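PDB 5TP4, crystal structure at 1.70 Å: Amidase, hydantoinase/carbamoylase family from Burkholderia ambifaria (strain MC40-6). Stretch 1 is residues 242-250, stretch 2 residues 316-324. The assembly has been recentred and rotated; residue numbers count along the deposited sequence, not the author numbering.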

# COMPACT_ATOMS: atom_id res chain seq x y z
N TYR B 242 1.39 6.97 24.10
CA TYR B 242 2.77 7.18 23.67
C TYR B 242 2.94 7.18 22.17
O TYR B 242 4.03 7.51 21.69
CB TYR B 242 3.69 6.09 24.23
CG TYR B 242 3.83 6.09 25.74
CD1 TYR B 242 2.89 5.45 26.52
CD2 TYR B 242 4.93 6.67 26.36
CE1 TYR B 242 3.01 5.40 27.91
CE2 TYR B 242 5.06 6.63 27.75
CZ TYR B 242 4.10 5.99 28.51
OH TYR B 242 4.18 5.93 29.89
N ARG B 243 1.90 6.84 21.42
CA ARG B 243 2.05 6.52 20.02
C ARG B 243 2.04 7.76 19.14
O ARG B 243 1.40 8.77 19.44
CB ARG B 243 0.92 5.60 19.58
CG ARG B 243 0.93 4.31 20.33
CD ARG B 243 -0.09 3.36 19.80
NE ARG B 243 0.10 2.05 20.46
CZ ARG B 243 -0.24 0.90 19.93
NH1 ARG B 243 -0.80 0.85 18.72
NH2 ARG B 243 0.01 -0.21 20.63
N LYS B 244 2.78 7.66 18.03
CA LYS B 244 2.78 8.66 16.96
C LYS B 244 2.55 7.86 15.67
O LYS B 244 3.46 7.54 14.92
CB LYS B 244 4.07 9.44 16.96
CG LYS B 244 4.20 10.31 18.23
CD LYS B 244 5.60 10.85 18.38
CE LYS B 244 5.83 11.48 19.75
NZ LYS B 244 7.21 12.06 19.85
N ASP B 245 1.28 7.50 15.46
CA ASP B 245 0.88 6.52 14.46
C ASP B 245 0.64 7.21 13.13
O ASP B 245 -0.37 7.91 12.97
CB ASP B 245 -0.38 5.80 14.95
CG ASP B 245 -0.77 4.63 14.07
OD1 ASP B 245 -0.72 4.77 12.84
OD2 ASP B 245 -1.19 3.58 14.60
N ALA B 246 1.55 7.02 12.18
CA ALA B 246 1.44 7.67 10.89
C ALA B 246 0.27 7.15 10.07
O ALA B 246 -0.17 7.83 9.13
CB ALA B 246 2.74 7.52 10.09
N TYR B 247 -0.24 5.94 10.37
CA TYR B 247 -1.33 5.45 9.54
C TYR B 247 -2.67 5.98 10.02
O TYR B 247 -3.50 6.37 9.19
CB TYR B 247 -1.35 3.91 9.49
CG TYR B 247 -2.45 3.46 8.55
CD1 TYR B 247 -2.30 3.56 7.16
CD2 TYR B 247 -3.67 3.01 9.05
CE1 TYR B 247 -3.32 3.17 6.30
CE2 TYR B 247 -4.70 2.61 8.19
CZ TYR B 247 -4.52 2.71 6.84
OH TYR B 247 -5.54 2.32 5.99
N PHE B 248 -2.90 6.05 11.34
CA PHE B 248 -4.13 6.70 11.80
C PHE B 248 -4.12 8.16 11.38
O PHE B 248 -5.18 8.71 11.06
CB PHE B 248 -4.30 6.62 13.33
CG PHE B 248 -4.86 5.31 13.84
CD1 PHE B 248 -5.71 4.52 13.07
CD2 PHE B 248 -4.55 4.88 15.13
CE1 PHE B 248 -6.23 3.31 13.59
CE2 PHE B 248 -5.05 3.68 15.64
CZ PHE B 248 -5.89 2.90 14.86
N ALA B 249 -2.94 8.79 11.38
CA ALA B 249 -2.85 10.18 10.92
C ALA B 249 -3.22 10.29 9.45
O ALA B 249 -3.98 11.18 9.05
CB ALA B 249 -1.44 10.73 11.17
N SER B 250 -2.69 9.38 8.63
CA SER B 250 -2.98 9.40 7.20
C SER B 250 -4.45 9.18 6.94
O SER B 250 -5.01 9.70 5.97
CB SER B 250 -2.17 8.33 6.47
OG SER B 250 -0.78 8.64 6.48
N ARG B 316 -2.66 20.55 10.36
CA ARG B 316 -3.40 20.55 11.63
C ARG B 316 -3.50 19.13 12.19
O ARG B 316 -3.27 18.91 13.39
CB ARG B 316 -4.79 21.14 11.41
CG ARG B 316 -5.72 21.01 12.60
CD ARG B 316 -7.01 21.83 12.42
NE ARG B 316 -7.62 21.69 11.10
CZ ARG B 316 -8.30 20.61 10.68
NH1 ARG B 316 -8.46 19.56 11.48
NH2 ARG B 316 -8.81 20.59 9.46
N VAL B 317 -3.83 18.16 11.33
CA VAL B 317 -3.88 16.76 11.76
C VAL B 317 -2.53 16.32 12.30
O VAL B 317 -2.45 15.67 13.35
CB VAL B 317 -4.33 15.85 10.60
CG1 VAL B 317 -4.13 14.33 10.96
CG2 VAL B 317 -5.77 16.13 10.26
N ALA B 318 -1.46 16.67 11.59
CA ALA B 318 -0.14 16.21 12.01
C ALA B 318 0.23 16.78 13.38
O ALA B 318 0.78 16.07 14.22
CB ALA B 318 0.91 16.58 10.96
N ALA B 319 -0.08 18.06 13.61
CA ALA B 319 0.25 18.68 14.89
C ALA B 319 -0.54 18.06 16.02
O ALA B 319 -0.03 17.90 17.14
CB ALA B 319 0.01 20.18 14.82
N ALA B 320 -1.79 17.70 15.75
CA ALA B 320 -2.63 17.11 16.80
C ALA B 320 -2.16 15.72 17.18
O ALA B 320 -2.35 15.29 18.32
CB ALA B 320 -4.08 17.09 16.33
N ARG B 321 -1.57 14.99 16.24
CA ARG B 321 -1.18 13.60 16.44
C ARG B 321 0.31 13.42 16.68
O ARG B 321 0.76 12.28 16.86
CB ARG B 321 -1.62 12.76 15.22
CG ARG B 321 -3.12 12.63 15.11
CD ARG B 321 -3.56 11.98 13.81
NE ARG B 321 -4.99 11.73 13.86
CZ ARG B 321 -5.54 10.63 14.37
NH1 ARG B 321 -4.77 9.64 14.83
NH2 ARG B 321 -6.85 10.50 14.39
N GLY B 322 1.09 14.50 16.65
CA GLY B 322 2.53 14.40 16.86
C GLY B 322 3.31 13.74 15.74
O GLY B 322 4.37 13.15 16.01
N VAL B 323 2.84 13.84 14.49
CA VAL B 323 3.54 13.25 13.35
C VAL B 323 3.96 14.40 12.45
O VAL B 323 3.64 15.56 12.71
CB VAL B 323 2.70 12.20 12.58
CG1 VAL B 323 2.32 11.03 13.51
CG2 VAL B 323 1.46 12.81 11.96
N GLN B 324 4.71 14.09 11.39
CA GLN B 324 5.14 15.07 10.41
C GLN B 324 4.56 14.70 9.06
O GLN B 324 4.35 13.52 8.77
CB GLN B 324 6.68 15.15 10.30
CG GLN B 324 7.43 15.42 11.62
CD GLN B 324 7.61 14.15 12.47
OE1 GLN B 324 8.02 13.09 11.97
NE2 GLN B 324 7.30 14.25 13.77
O HOH W 1 -0.85 10.43 18.02
O HOH W 2 6.29 14.24 17.78
O HOH W 3 -1.96 9.13 14.84

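The two stretches meet where the start of one helix, residues 246-250, passes the C-terminal part of another that includes residues 316-321. The helix axes run roughly antiparallel, at 144°, and approach no closer than 10.1 Å. No direct hydrogen bond joins the stretches; they meet through van der Waals packing and bound waters, and together bury 343 Å² between them.

Along stretch 2, Arg316 lies out of reach, and the contact opens with Val317, where Val317 CG1 lies 3.7 Å from Ala249 O. Ala318 CA is 6.7 Å from Ala249 CA, a backbone approach without side-chain contact; Ala319 and Ala320 likewise make none.

Arg321 contributes the largest area. Its side chain extends along Ala249, with Arg321 CD 3.5 Å from Ala249 CA and 3.6 Å from Ala249 CB, so the aliphatic part of Arg321 packs on the alanine methyl and backbone. Farther out, Arg321 NH1 reaches 3.4 Å from Phe248 CB, and Phe248 C lies over one face of the guanidinium. Water 3 accepts from Arg321 NH1 (2.9 Å) and donates to Asp245 O (2.7 Å), linking the cation to the backbone at the helix start. There Asp245 serves as N-cap, Asp245 OD1 accepting from Tyr247 N (2.8 Å) and Phe248 N (2.9 Å). Water 1 lies between two carbonyls, 2.7 Å from Arg321 O and 3.1 Å from Arg243 O, which cannot bond to each other directly.

At Gly322 the chain leaves helical geometry with positive phi, a conformation that favours glycine. Gly322 O packs 3.5 Å from Lys244 CD, and water 2 donates to this same Gly322 O (2.8 Å) while accepting from Lys244 NZ (3.1 Å).

Val323 then points toward stretch 1. Val323 CG2 meets Ala249 CB at 3.7 Å in an apolar contact, and Val323 CG1 lies 3.8 Å from Lys244 C. Gln324 makes no contact.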